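Local structure of PLP-Dependent L-Arginine Hydroxylase MppP (Streptomyces wadayamensis, 6C9B) at residues 28-33 / 354-359; 110-115 / 131-136; 158-163 / 189-194; 166-171 / 198-203; 283-288 / 305-310. The protein uses pyridoxal phosphate to oxidise L-arginine, acting as an oxidase rather than an oxygenase and yielding 4-hydroxy-2-ketoarginine and 2-ketoarginine. All coordinates share one frame; numbering follows the deposited sequence.

Contact 1 (28-33 / 354-359); sequences GHARQA and ALSRST. With EGV ((4S)-5-carbamimidamido-4-hydroxy-2-oxopentanoic acid), chain F.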
# COMPACT_ATOMS: atom_id res chain seq x y z
N GLY B 28 2.41 13.33 10.76
CA GLY B 28 2.85 14.43 9.93
C GLY B 28 2.01 14.69 8.71
O GLY B 28 2.32 15.63 7.97
N HIS B 29 0.94 13.92 8.50
CA HIS B 29 0.10 14.09 7.33
C HIS B 29 -0.53 15.48 7.33
O HIS B 29 -0.66 16.14 8.37
CB HIS B 29 -1.00 13.05 7.30
CG HIS B 29 -0.48 11.64 7.19
ND1 HIS B 29 -1.26 10.59 6.76
CD2 HIS B 29 0.74 11.12 7.47
CE1 HIS B 29 -0.54 9.48 6.77
NE2 HIS B 29 0.67 9.78 7.18
N ALA B 30 -0.91 15.94 6.14
CA ALA B 30 -1.52 17.25 6.01
C ALA B 30 -3.01 17.17 6.31
O ALA B 30 -3.75 16.46 5.61
CB ALA B 30 -1.27 17.82 4.62
N ARG B 31 -3.45 17.91 7.33
CA ARG B 31 -4.83 17.91 7.75
C ARG B 31 -5.42 19.32 7.86
O ARG B 31 -6.53 19.47 8.40
CB ARG B 31 -4.95 17.13 9.08
CG ARG B 31 -4.34 15.68 9.00
CD ARG B 31 -4.49 14.86 10.28
NE ARG B 31 -3.79 13.57 10.17
CZ ARG B 31 -4.27 12.50 9.54
NH1 ARG B 31 -5.47 12.54 8.96
NH2 ARG B 31 -3.57 11.38 9.50
N GLN B 32 -4.74 20.34 7.35
CA GLN B 32 -5.33 21.68 7.32
C GLN B 32 -6.45 21.74 6.28
O GLN B 32 -6.64 20.83 5.47
CB GLN B 32 -4.27 22.74 7.03
CG GLN B 32 -3.66 22.62 5.63
CD GLN B 32 -2.40 21.76 5.57
OE1 GLN B 32 -2.26 20.74 6.26
NE2 GLN B 32 -1.47 22.17 4.71
N ALA B 33 -7.19 22.84 6.30
CA ALA B 33 -8.26 23.02 5.34
C ALA B 33 -7.71 23.15 3.93
O ALA B 33 -6.60 23.64 3.71
CB ALA B 33 -9.07 24.28 5.68
N ALA B 354 3.17 18.45 14.82
CA ALA B 354 2.76 18.54 13.42
C ALA B 354 2.25 19.93 13.09
O ALA B 354 1.39 20.47 13.78
CB ALA B 354 1.65 17.53 13.12
N LEU B 355 2.78 20.51 12.01
CA LEU B 355 2.43 21.87 11.60
C LEU B 355 1.41 21.91 10.46
O LEU B 355 0.83 22.97 10.21
CB LEU B 355 3.68 22.63 11.17
CG LEU B 355 4.78 22.81 12.23
CD1 LEU B 355 5.90 23.63 11.63
CD2 LEU B 355 4.25 23.49 13.50
N SER B 356 1.20 20.78 9.77
CA SER B 356 0.20 20.75 8.68
C SER B 356 -1.17 20.54 9.30
O SER B 356 -1.79 19.48 9.20
CB SER B 356 0.53 19.66 7.67
OG SER B 356 1.74 19.98 7.00
N ARG B 357 -1.64 21.62 9.93
CA ARG B 357 -2.84 21.65 10.75
C ARG B 357 -3.43 23.04 10.60
O ARG B 357 -2.71 24.02 10.42
CB ARG B 357 -2.56 21.41 12.24
CG ARG B 357 -1.99 20.05 12.57
CD ARG B 357 -3.00 19.00 12.29
NE ARG B 357 -2.57 17.69 12.78
CZ ARG B 357 -1.77 16.86 12.13
NH1 ARG B 357 -1.28 17.16 10.92
NH2 ARG B 357 -1.47 15.72 12.70
N SER B 358 -4.75 23.13 10.70
CA SER B 358 -5.36 24.45 10.80
C SER B 358 -4.78 25.18 12.01
O SER B 358 -4.47 24.57 13.04
CB SER B 358 -6.88 24.32 10.90
OG SER B 358 -7.39 23.85 9.67
N THR B 359 -4.60 26.49 11.87
CA THR B 359 -3.84 27.23 12.86
C THR B 359 -4.55 27.23 14.21
O THR B 359 -3.89 27.18 15.25
CB THR B 359 -3.60 28.66 12.36
OG1 THR B 359 -2.94 28.60 11.09
CG2 THR B 359 -2.73 29.44 13.32
C10 EGV F . 5.19 11.17 10.14
C02 EGV F . 2.88 6.90 8.76
C03 EGV F . 4.09 4.73 8.50
C06 EGV F . 3.82 8.01 8.33
C07 EGV F . 4.21 8.80 9.60
C09 EGV F . 5.30 9.87 9.36
N01 EGV F . 3.57 5.76 9.34
N04 EGV F . 4.75 3.62 9.07
N05 EGV F . 3.98 4.83 7.19
O08 EGV F . 3.19 8.84 7.44
O11 EGV F . 5.96 12.06 9.82
O12 EGV F . 4.36 11.32 11.06
O13 EGV F . 6.23 9.71 8.57
O HOH W 1 2.54 18.08 9.78
O HOH W 2 2.80 17.55 6.23
O HOH W 3 -6.22 20.69 10.95
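Ser356 O is gripped from opposite faces of its carbonyl plane. Arg31 N donates to it at 3.0 Å, while Arg357 NH1, from the next residue, comes over the other face at 2.9 Å. Arg357 NH1 also makes a weak, bent bond to His29 O (2.8 Å). The Arg357 chain turns at chi2 (-66°), which sets CD on course back toward Arg31. Arginine suits the place because its guanidinium is both donor and flat slab: Arg31 CD sits over the centre of one face, 3.8 Å from Arg357 CZ, and Ala354 CB lies over the opposite face. The Asp27 carboxylate forms a salt bridge with Arg31 and probably eases the closeness of the two like charges, while Arg357 NE and NH2 donate to the carbonyls of Asn24 and Asp27. Two waters join Gly28 O to Ser356 N and OG. Gly28 leaves room for the bound product and donates its N to EGV O12 at 2.8 Å; His29 NE2, its ring steadied by Asp227, donates to EGV O08 at 2.7 Å. The loop between strand 23-24 and helix 36-43 lies beside the loop leading from strand 350-354 into helix 359-372, with helix 256-291 packed against Gln32 and Leu355.

Contact 2 (110-115 / 131-136); sequences LVHPTF and PVEEDA. With EGV ((4S)-5-carbamimidamido-4-hydroxy-2-oxopentanoic acid), chain F.
His112 and Pro131 lie side by side, pointing the same way, with His112 CB 3.8 Å from Pro131 CB. One atom further out, His112 CG still touches this ring carbon. With CG anti to the backbone N (chi1 -179°), the imidazole runs alongside Glu133, and His112 ND1 donates to Glu133 OE2 at 2.8 Å. The oxygen is met on its syn side, though from out of the carboxylate plane, and ring and carboxylate planes stand 79° apart; histidine suits the position because it offers an N-H here while its ring packs edge-to-face with Trp341. Strands 107-112 and 128-133 are the parallel neighbours of a beta-alpha-beta crossover through helix 116-124, paired by Val132 N to Leu110 O and His112 N to Val132 O (both 2.9 Å). Next, His112 CE1 passes 3.6 Å from Glu133 OE2. A water donates to His112 O and Glu133 OE1 and accepts from Glu134 N. Past cis-Pro113 the chain delivers Phe115 to the product, with EGV O13 over one face of its ring.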
# COMPACT_ATOMS: atom_id res chain seq x y z
N LEU B 110 22.64 4.67 7.27
CA LEU B 110 21.37 5.37 7.32
C LEU B 110 21.48 6.60 8.21
O LEU B 110 22.05 6.54 9.31
CB LEU B 110 20.27 4.46 7.87
CG LEU B 110 18.89 5.07 8.06
CD1 LEU B 110 18.28 5.55 6.77
CD2 LEU B 110 18.00 4.04 8.66
N VAL B 111 20.98 7.73 7.71
CA VAL B 111 21.02 8.95 8.52
C VAL B 111 20.25 8.75 9.82
O VAL B 111 19.23 8.05 9.88
CB VAL B 111 20.48 10.15 7.72
CG1 VAL B 111 19.00 9.96 7.34
CG2 VAL B 111 20.68 11.44 8.50
N HIS B 112 20.77 9.34 10.90
CA HIS B 112 20.24 9.16 12.23
C HIS B 112 20.22 10.54 12.89
O HIS B 112 21.25 11.22 12.91
CB HIS B 112 21.14 8.19 13.01
CG HIS B 112 20.69 7.91 14.41
ND1 HIS B 112 21.31 8.44 15.52
CD2 HIS B 112 19.69 7.13 14.87
CE1 HIS B 112 20.70 8.01 16.61
NE2 HIS B 112 19.72 7.21 16.24
N PRO B 113 19.08 11.00 13.42
CA PRO B 113 17.76 10.37 13.43
C PRO B 113 17.10 10.44 12.07
O PRO B 113 17.54 11.21 11.19
CB PRO B 113 16.99 11.22 14.45
CG PRO B 113 17.57 12.60 14.21
CD PRO B 113 19.05 12.35 14.00
N THR B 114 16.05 9.65 11.88
CA THR B 114 15.18 9.80 10.72
C THR B 114 13.86 9.12 11.06
O THR B 114 13.70 8.51 12.12
CB THR B 114 15.84 9.27 9.43
OG1 THR B 114 15.19 9.86 8.28
CG2 THR B 114 15.82 7.77 9.33
N PHE B 115 12.90 9.24 10.15
CA PHE B 115 11.59 8.63 10.36
C PHE B 115 11.76 7.12 10.54
O PHE B 115 12.43 6.46 9.74
CB PHE B 115 10.69 8.95 9.17
CG PHE B 115 9.38 8.24 9.18
CD1 PHE B 115 8.67 8.07 10.37
CD2 PHE B 115 8.84 7.74 8.01
CE1 PHE B 115 7.45 7.40 10.39
CE2 PHE B 115 7.62 7.09 8.01
CZ PHE B 115 6.93 6.91 9.20
N PRO B 131 24.43 3.73 11.72
CA PRO B 131 23.94 5.11 11.79
C PRO B 131 24.99 6.12 11.36
O PRO B 131 26.17 5.98 11.68
CB PRO B 131 23.61 5.29 13.27
CG PRO B 131 24.51 4.36 13.97
CD PRO B 131 24.59 3.15 13.07
N VAL B 132 24.55 7.13 10.62
CA VAL B 132 25.39 8.28 10.27
C VAL B 132 24.71 9.52 10.83
O VAL B 132 23.61 9.87 10.41
CB VAL B 132 25.58 8.41 8.75
CG1 VAL B 132 26.57 9.53 8.45
CG2 VAL B 132 26.06 7.10 8.16
N GLU B 133 25.35 10.15 11.82
CA GLU B 133 24.77 11.34 12.42
C GLU B 133 24.78 12.47 11.39
O GLU B 133 25.60 12.51 10.48
CB GLU B 133 25.56 11.79 13.65
CG GLU B 133 25.56 10.77 14.78
CD GLU B 133 24.20 10.61 15.46
OE1 GLU B 133 23.48 11.63 15.67
OE2 GLU B 133 23.87 9.47 15.82
N GLU B 134 23.88 13.43 11.61
CA GLU B 134 23.71 14.48 10.61
C GLU B 134 24.98 15.30 10.43
O GLU B 134 25.32 15.66 9.30
CB GLU B 134 22.53 15.38 10.99
CG GLU B 134 21.23 14.70 10.80
CD GLU B 134 20.05 15.60 11.00
OE1 GLU B 134 20.02 16.27 12.06
OE2 GLU B 134 19.17 15.62 10.09
N ASP B 135 25.71 15.60 11.52
CA ASP B 135 26.92 16.39 11.37
C ASP B 135 27.92 15.69 10.47
O ASP B 135 28.56 16.34 9.62
CB ASP B 135 27.55 16.66 12.72
CG ASP B 135 26.90 17.82 13.44
OD1 ASP B 135 26.09 18.52 12.80
OD2 ASP B 135 27.21 18.01 14.63
N ALA B 136 28.08 14.38 10.64
CA ALA B 136 28.99 13.62 9.79
C ALA B 136 28.53 13.60 8.34
O ALA B 136 29.34 13.75 7.42
CB ALA B 136 29.13 12.18 10.32
C10 EGV F . 5.19 11.17 10.14
C02 EGV F . 2.88 6.90 8.76
C03 EGV F . 4.09 4.73 8.50
C06 EGV F . 3.82 8.01 8.33
C07 EGV F . 4.21 8.80 9.60
C09 EGV F . 5.30 9.87 9.36
N01 EGV F . 3.57 5.76 9.34
N04 EGV F . 4.75 3.62 9.07
N05 EGV F . 3.98 4.83 7.19
O08 EGV F . 3.19 8.84 7.44
O11 EGV F . 5.96 12.06 9.82
O12 EGV F . 4.36 11.32 11.06
O13 EGV F . 6.23 9.71 8.57
O HOH W 4 22.32 13.35 14.16

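Contact 3 (158-163 / 189-194); sequences PNNPTG and TSFRGF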
# COMPACT_ATOMS: atom_id res chain seq x y z
N PRO B 158 14.59 16.70 2.54
CA PRO B 158 14.82 17.21 3.90
C PRO B 158 14.55 16.15 4.92
O PRO B 158 13.66 15.30 4.75
CB PRO B 158 13.84 18.38 4.01
CG PRO B 158 13.55 18.76 2.60
CD PRO B 158 13.56 17.47 1.84
N ASN B 159 15.35 16.12 5.98
CA ASN B 159 15.18 15.04 6.93
C ASN B 159 13.91 15.24 7.73
O ASN B 159 13.46 16.37 7.97
CB ASN B 159 16.38 14.91 7.87
CG ASN B 159 16.43 13.54 8.57
OD1 ASN B 159 15.70 12.57 8.21
ND2 ASN B 159 17.30 13.43 9.56
N ASN B 160 13.34 14.14 8.12
CA ASN B 160 12.24 14.04 9.08
C ASN B 160 12.86 13.36 10.27
O ASN B 160 13.22 12.18 10.17
CB ASN B 160 11.10 13.21 8.49
CG ASN B 160 9.94 13.05 9.41
OD1 ASN B 160 9.95 13.52 10.55
ND2 ASN B 160 8.91 12.42 8.90
N PRO B 161 13.02 14.01 11.43
CA PRO B 161 12.26 15.17 11.92
C PRO B 161 12.95 16.53 11.91
O PRO B 161 12.37 17.53 12.33
CB PRO B 161 11.97 14.75 13.36
CG PRO B 161 13.24 14.06 13.76
CD PRO B 161 13.67 13.29 12.54
N THR B 162 14.17 16.61 11.42
CA THR B 162 14.99 17.78 11.67
C THR B 162 14.87 18.86 10.62
O THR B 162 15.31 19.99 10.86
CB THR B 162 16.47 17.39 11.73
OG1 THR B 162 16.88 17.02 10.41
CG2 THR B 162 16.72 16.26 12.72
N GLY B 163 14.33 18.54 9.45
CA GLY B 163 14.28 19.47 8.33
C GLY B 163 15.59 19.73 7.63
O GLY B 163 15.64 20.56 6.72
N THR B 189 12.76 11.66 -0.27
CA THR B 189 12.55 13.10 -0.46
C THR B 189 11.10 13.51 -0.21
O THR B 189 10.60 14.47 -0.81
CB THR B 189 13.01 13.50 -1.86
OG1 THR B 189 12.32 12.72 -2.84
CG2 THR B 189 14.52 13.23 -2.02
N SER B 190 10.43 12.83 0.72
CA SER B 190 9.05 13.15 1.07
C SER B 190 8.82 14.63 1.36
O SER B 190 7.77 15.18 1.01
CB SER B 190 8.65 12.32 2.29
OG SER B 190 7.33 12.65 2.70
N PHE B 191 9.76 15.26 2.06
CA PHE B 191 9.58 16.64 2.49
C PHE B 191 10.08 17.64 1.45
O PHE B 191 10.13 18.84 1.74
CB PHE B 191 10.31 16.88 3.82
CG PHE B 191 9.58 16.41 5.07
CD1 PHE B 191 8.34 15.81 5.02
CD2 PHE B 191 10.16 16.63 6.32
CE1 PHE B 191 7.68 15.42 6.20
CE2 PHE B 191 9.53 16.25 7.48
CZ PHE B 191 8.28 15.64 7.42
N ARG B 192 10.44 17.18 0.25
CA ARG B 192 11.03 18.05 -0.76
C ARG B 192 10.22 19.33 -0.96
O ARG B 192 10.77 20.43 -1.02
CB ARG B 192 11.14 17.31 -2.10
CG ARG B 192 11.87 18.13 -3.15
CD ARG B 192 11.74 17.54 -4.54
NE ARG B 192 12.42 16.26 -4.74
CZ ARG B 192 13.74 16.11 -4.88
NH1 ARG B 192 14.21 14.90 -5.15
NH2 ARG B 192 14.58 17.13 -4.74
N GLY B 193 8.89 19.20 -1.09
CA GLY B 193 8.10 20.36 -1.47
C GLY B 193 8.09 21.49 -0.45
O GLY B 193 7.80 22.64 -0.82
N PHE B 194 8.45 21.21 0.80
CA PHE B 194 8.42 22.25 1.82
C PHE B 194 9.59 23.22 1.79
O PHE B 194 9.46 24.34 2.30
CB PHE B 194 8.35 21.63 3.22
CG PHE B 194 7.06 20.96 3.49
CD1 PHE B 194 5.89 21.70 3.62
CD2 PHE B 194 7.00 19.59 3.58
CE1 PHE B 194 4.69 21.06 3.85
CE2 PHE B 194 5.79 18.96 3.81
CZ PHE B 194 4.66 19.68 3.94
O HOH W 5 12.24 13.95 2.94
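Phe191 and Asn160 cross obliquely, the phenyl ring and the amide plane only 23° from parallel. Phe191 CE2 lies 3.6 Å from Asn160 CB, and Phe191 CZ is equally close to Asn160 ND2, so one corner of the phenyl ring meets the asparagine from CB to its amide. Asn160 CG, anti to its backbone N (chi1 179°), is set beside Phe191 CZ. Nearer the backbone, Pro158 presses its ring on the turn that carries the phenylalanine, with Pro158 CD 3.5 Å from Phe191 C and Pro158 CB 3.8 Å from Phe191 CB. Proline, rigid and lacking an N-H, fits against this type I turn from Thr189 to Arg192 without a direct bond; the polar link is a water that donates to Pro158 O and accepts from Phe191 N at 2.9 Å. Gly163, at positive phi, closes the loop back by giving its N to Asn159 O (2.8 Å). With Phe191 packed beside it, Asn160 holds its ND2 between O3 of the cofactor linked to Lys221 and the carboxylate oxygen O11 of the product. An asparagine followed by a cis proline, here Asn160 and Pro161, reaching the phenolic oxygen of the cofactor is characteristic of the class I aminotransferases, the family to which this enzyme belongs.

Contact 4 (166-171 / 198-203); sequences LAEERL and AHYDHY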
# COMPACT_ATOMS: atom_id res chain seq x y z
N LEU B 166 20.11 18.18 2.53
CA LEU B 166 21.40 17.83 1.95
C LEU B 166 21.67 18.79 0.79
O LEU B 166 20.96 18.77 -0.21
CB LEU B 166 21.39 16.38 1.49
CG LEU B 166 22.72 15.77 1.09
CD1 LEU B 166 23.58 15.55 2.32
CD2 LEU B 166 22.45 14.46 0.36
N ALA B 167 22.66 19.65 0.96
CA ALA B 167 22.99 20.66 -0.04
C ALA B 167 23.59 20.02 -1.29
O ALA B 167 24.15 18.91 -1.25
CB ALA B 167 23.96 21.67 0.55
N GLU B 168 23.47 20.74 -2.40
CA GLU B 168 23.85 20.19 -3.70
C GLU B 168 25.30 19.76 -3.71
O GLU B 168 25.63 18.71 -4.27
CB GLU B 168 23.58 21.23 -4.80
CG GLU B 168 23.93 20.73 -6.21
CD GLU B 168 23.46 21.64 -7.33
OE1 GLU B 168 23.78 21.30 -8.50
OE2 GLU B 168 22.79 22.67 -7.07
N GLU B 169 26.17 20.55 -3.11
CA GLU B 169 27.59 20.21 -3.16
C GLU B 169 27.87 18.94 -2.37
O GLU B 169 28.75 18.16 -2.75
CB GLU B 169 28.42 21.39 -2.64
CG GLU B 169 28.10 21.84 -1.20
CD GLU B 169 27.00 22.93 -1.05
OE1 GLU B 169 26.17 23.16 -1.98
OE2 GLU B 169 26.97 23.56 0.04
N ARG B 170 27.13 18.69 -1.30
CA ARG B 170 27.33 17.45 -0.55
C ARG B 170 26.66 16.27 -1.23
O ARG B 170 27.23 15.18 -1.27
CB ARG B 170 26.82 17.61 0.88
CG ARG B 170 26.92 16.35 1.75
CD ARG B 170 28.32 15.76 1.84
NE ARG B 170 29.29 16.68 2.45
CZ ARG B 170 30.62 16.52 2.38
NH1 ARG B 170 31.15 15.49 1.73
NH2 ARG B 170 31.41 17.40 2.96
N LEU B 171 25.46 16.47 -1.81
CA LEU B 171 24.89 15.39 -2.62
C LEU B 171 25.85 14.99 -3.71
O LEU B 171 26.07 13.80 -3.95
CB LEU B 171 23.55 15.81 -3.23
CG LEU B 171 22.88 14.72 -4.10
CD1 LEU B 171 22.51 13.48 -3.29
CD2 LEU B 171 21.62 15.23 -4.82
N ALA B 198 15.78 22.34 -1.30
CA ALA B 198 15.79 21.00 -1.86
C ALA B 198 15.26 20.97 -3.28
O ALA B 198 14.98 19.87 -3.79
CB ALA B 198 14.95 20.05 -0.99
N HIS B 199 15.12 22.12 -3.94
CA HIS B 199 14.54 22.16 -5.28
C HIS B 199 15.58 22.30 -6.37
O HIS B 199 15.22 22.41 -7.54
CB HIS B 199 13.52 23.29 -5.40
CG HIS B 199 12.34 23.12 -4.50
ND1 HIS B 199 11.30 24.03 -4.44
CD2 HIS B 199 12.05 22.15 -3.59
CE1 HIS B 199 10.43 23.63 -3.53
NE2 HIS B 199 10.86 22.49 -3.01
N TYR B 200 16.87 22.25 -6.04
CA TYR B 200 17.86 22.05 -7.08
C TYR B 200 17.67 20.65 -7.66
O TYR B 200 17.11 19.76 -7.01
CB TYR B 200 19.26 22.24 -6.53
CG TYR B 200 19.72 21.20 -5.54
CD1 TYR B 200 20.29 20.00 -5.99
CD2 TYR B 200 19.63 21.40 -4.17
CE1 TYR B 200 20.75 19.05 -5.10
CE2 TYR B 200 20.07 20.43 -3.26
CZ TYR B 200 20.62 19.26 -3.75
OH TYR B 200 21.10 18.29 -2.92
N ASP B 201 18.10 20.46 -8.90
CA ASP B 201 17.78 19.23 -9.64
C ASP B 201 18.65 18.09 -9.12
O ASP B 201 19.85 18.02 -9.41
CB ASP B 201 18.00 19.46 -11.13
CG ASP B 201 17.48 18.32 -11.98
OD1 ASP B 201 17.35 17.19 -11.45
OD2 ASP B 201 17.18 18.56 -13.17
N HIS B 202 18.06 17.19 -8.32
CA HIS B 202 18.81 16.07 -7.74
C HIS B 202 19.16 15.03 -8.78
O HIS B 202 20.21 14.37 -8.68
CB HIS B 202 17.98 15.39 -6.63
CG HIS B 202 17.85 16.20 -5.37
ND1 HIS B 202 17.64 17.56 -5.37
CD2 HIS B 202 17.87 15.82 -4.07
CE1 HIS B 202 17.58 17.99 -4.13
NE2 HIS B 202 17.71 16.95 -3.32
N TYR B 203 18.30 14.84 -9.76
CA TYR B 203 18.55 13.83 -10.78
C TYR B 203 19.72 14.22 -11.66
O TYR B 203 20.51 13.35 -12.07
CB TYR B 203 17.27 13.60 -11.57
CG TYR B 203 16.19 13.04 -10.67
CD1 TYR B 203 16.14 11.69 -10.41
CD2 TYR B 203 15.27 13.88 -10.04
CE1 TYR B 203 15.18 11.15 -9.55
CE2 TYR B 203 14.31 13.35 -9.18
CZ TYR B 203 14.28 11.98 -8.95
OH TYR B 203 13.37 11.40 -8.11
O HOH W 6 18.21 17.76 -0.63
O HOH W 7 21.47 20.31 -10.08
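Tyr200 is the tightly packed piece, its ring pressed between Glu168 and His202. Glu168 CB stands over the middle of one face, 3.5 Å from the ring centroid and 9° off the normal, a clear CH-pi contact, while His202 CE1 comes over the opposite face nearer the rim. Tyr200 CG sits in the crowded position between backbone N and carbonyl carbon (chi1 68°), and the ring beyond it lies against the first turn of helix 168-181. In the plane of the ring, Tyr200 OH donates to Leu166 O at 2.8 Å; a tyrosine suits the place because it combines a flat apolar body with a polar tip that can meet this carbonyl just before the helix. Leu171 closes in with CD2, 3.9 Å from His202 CD2. The imidazole is itself fixed by His202 ND1 donating to Tyr200 O at 2.8 Å, within its own segment, and a water between Leu166 O and His202 NE2 completes the buried side.

The looser side is wet. Glu168 slides past the ring in the opposite direction, its carboxylate almost parallel to it (8°), with OE2 3.6 Å from Tyr200 CB. Its OE1 pairs with Arg172 and is bridged by a water to Asp201 O. The contact joins the start of helix 168-181 to that of helix 202-209, and both Leu171 and His202 pack on Leu187 of strand 184-188.

Contact 5 (283-288 / 305-310); sequences HNRSVV and SRSSVE
An ST turn that starts at Ser305, in the loop that leads into strand 309-314, receives the guanidinium of Arg285 from the long helix 256-291. Arg285 leaves the helix with CG anti to its backbone N, and a bend at chi3 (-83°) swings NE toward the strand. The flat group is then gripped along two edges. On one, Arg285 NE and NH1 both donate to Glu310 OE1 at 2.9 Å, a side-on salt bridge in which the two nitrogens approach from the same face of the carboxylate plane, with the two planes 63° apart. On the other, Arg285 NH1 and NH2 converge end-on upon Ser307 O, again at 2.9 Å; NH2 lies in the carbonyl plane, and NH1 is tilted from it. Ser305 O lies over one face of the guanidinium, 3.3 Å from Arg285 CZ, where a carbonyl dipole would be favourable to the positive charge. An arginine suits this buried spot because it can answer a carboxylate and a backbone carbonyl together. Glu310 has a second partner in Arg289, which salt-bridges its OE2 and stands close to Arg285, so one acid probably offsets two like charges. Its backbone pairs with Ile353 of strand 350-354. Beside the salt bridge, Val288 CG1 approaches Glu310 CG, and in the turn itself Ser305 OG accepts from Ser307 N at 3.2 Å, nearly straight at 166°.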
# COMPACT_ATOMS: atom_id res chain seq x y z
N HIS B 283 3.96 30.44 9.03
CA HIS B 283 3.07 31.04 10.01
C HIS B 283 2.86 30.11 11.20
O HIS B 283 2.91 30.54 12.36
CB HIS B 283 1.72 31.35 9.38
CG HIS B 283 0.75 31.93 10.35
ND1 HIS B 283 0.75 33.26 10.68
CD2 HIS B 283 -0.22 31.35 11.10
CE1 HIS B 283 -0.19 33.50 11.57
NE2 HIS B 283 -0.80 32.36 11.84
N ASN B 284 2.62 28.83 10.92
CA ASN B 284 2.34 27.88 12.00
C ASN B 284 3.59 27.61 12.83
O ASN B 284 3.51 27.48 14.05
CB ASN B 284 1.76 26.59 11.44
CG ASN B 284 0.28 26.70 11.15
OD1 ASN B 284 -0.33 27.72 11.39
ND2 ASN B 284 -0.30 25.63 10.63
N ARG B 285 4.76 27.51 12.18
CA ARG B 285 6.00 27.42 12.95
C ARG B 285 6.15 28.62 13.88
O ARG B 285 6.56 28.46 15.04
CB ARG B 285 7.18 27.33 11.98
CG ARG B 285 8.53 27.45 12.64
CD ARG B 285 9.62 26.92 11.71
NE ARG B 285 9.72 25.47 11.83
CZ ARG B 285 9.33 24.58 10.92
NH1 ARG B 285 9.48 23.29 11.18
NH2 ARG B 285 8.85 24.94 9.73
N SER B 286 5.81 29.81 13.40
CA SER B 286 5.92 31.02 14.21
C SER B 286 4.97 30.99 15.39
O SER B 286 5.32 31.47 16.48
CB SER B 286 5.65 32.26 13.36
OG SER B 286 6.47 32.26 12.21
N VAL B 287 3.74 30.47 15.22
CA VAL B 287 2.85 30.48 16.38
C VAL B 287 3.36 29.51 17.42
O VAL B 287 3.28 29.79 18.62
CB VAL B 287 1.36 30.21 16.03
CG1 VAL B 287 1.04 30.33 14.56
CG2 VAL B 287 0.85 28.91 16.62
N VAL B 288 3.94 28.38 16.99
CA VAL B 288 4.49 27.43 17.96
C VAL B 288 5.64 28.06 18.74
O VAL B 288 5.71 27.94 19.96
CB VAL B 288 4.95 26.13 17.26
CG1 VAL B 288 5.66 25.23 18.26
CG2 VAL B 288 3.77 25.43 16.64
N SER B 305 14.69 24.99 10.18
CA SER B 305 13.82 24.05 9.47
C SER B 305 12.66 24.76 8.81
O SER B 305 12.07 25.70 9.37
CB SER B 305 13.27 22.99 10.42
OG SER B 305 12.47 22.05 9.70
N ARG B 306 12.32 24.30 7.61
CA ARG B 306 11.10 24.72 6.91
C ARG B 306 10.13 23.57 6.71
O ARG B 306 9.14 23.72 5.98
CB ARG B 306 11.49 25.35 5.57
CG ARG B 306 12.40 26.56 5.77
CD ARG B 306 12.76 27.27 4.52
NE ARG B 306 12.52 28.70 4.68
CZ ARG B 306 13.13 29.66 3.99
NH1 ARG B 306 14.05 29.35 3.08
NH2 ARG B 306 12.83 30.93 4.22
N SER B 307 10.36 22.43 7.35
CA SER B 307 9.49 21.29 7.14
C SER B 307 8.20 21.45 7.95
O SER B 307 8.05 22.34 8.79
CB SER B 307 10.21 20.00 7.53
OG SER B 307 10.02 19.76 8.90
N SER B 308 7.27 20.54 7.70
CA SER B 308 5.94 20.61 8.28
C SER B 308 5.85 19.96 9.65
O SER B 308 4.75 19.76 10.15
CB SER B 308 4.92 19.95 7.36
OG SER B 308 5.22 18.56 7.19
N VAL B 309 6.98 19.61 10.24
CA VAL B 309 7.00 19.13 11.61
C VAL B 309 8.05 19.93 12.38
O VAL B 309 9.00 20.47 11.80
CB VAL B 309 7.28 17.62 11.69
CG1 VAL B 309 6.18 16.85 10.96
CG2 VAL B 309 8.67 17.26 11.08
N GLU B 310 7.88 20.00 13.70
CA GLU B 310 8.72 20.85 14.53
C GLU B 310 9.10 20.11 15.81
O GLU B 310 8.22 19.74 16.59
CB GLU B 310 7.99 22.16 14.87
CG GLU B 310 8.71 23.09 15.82
CD GLU B 310 9.85 23.88 15.17
OE1 GLU B 310 10.21 23.61 14.00
OE2 GLU B 310 10.40 24.76 15.85

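Contacts 1, 2 and 3 meet at the product: Gly28, His29 and Asn160 bond it, and Phe115 packs on it, although the centres of contacts 1 and 2 are about 26 Å apart. Contact 3 lies between them, joined to contact 2 by Glu134 OE2 to Thr162 OG1 (2.7 Å) and to contact 1 by the packing of Phe194 on Ser356. Contact 5 nears the pocket through Val309, whose side chain is about 5 Å from the product; its centre is about 10 Å from that of contact 1, with Leu355 N and Ser308 O 2.8 Å apart. Contact 4 is away from the site, yet Arg192 O and His199 NE2, 2.9 Å apart, tie it to contact 3.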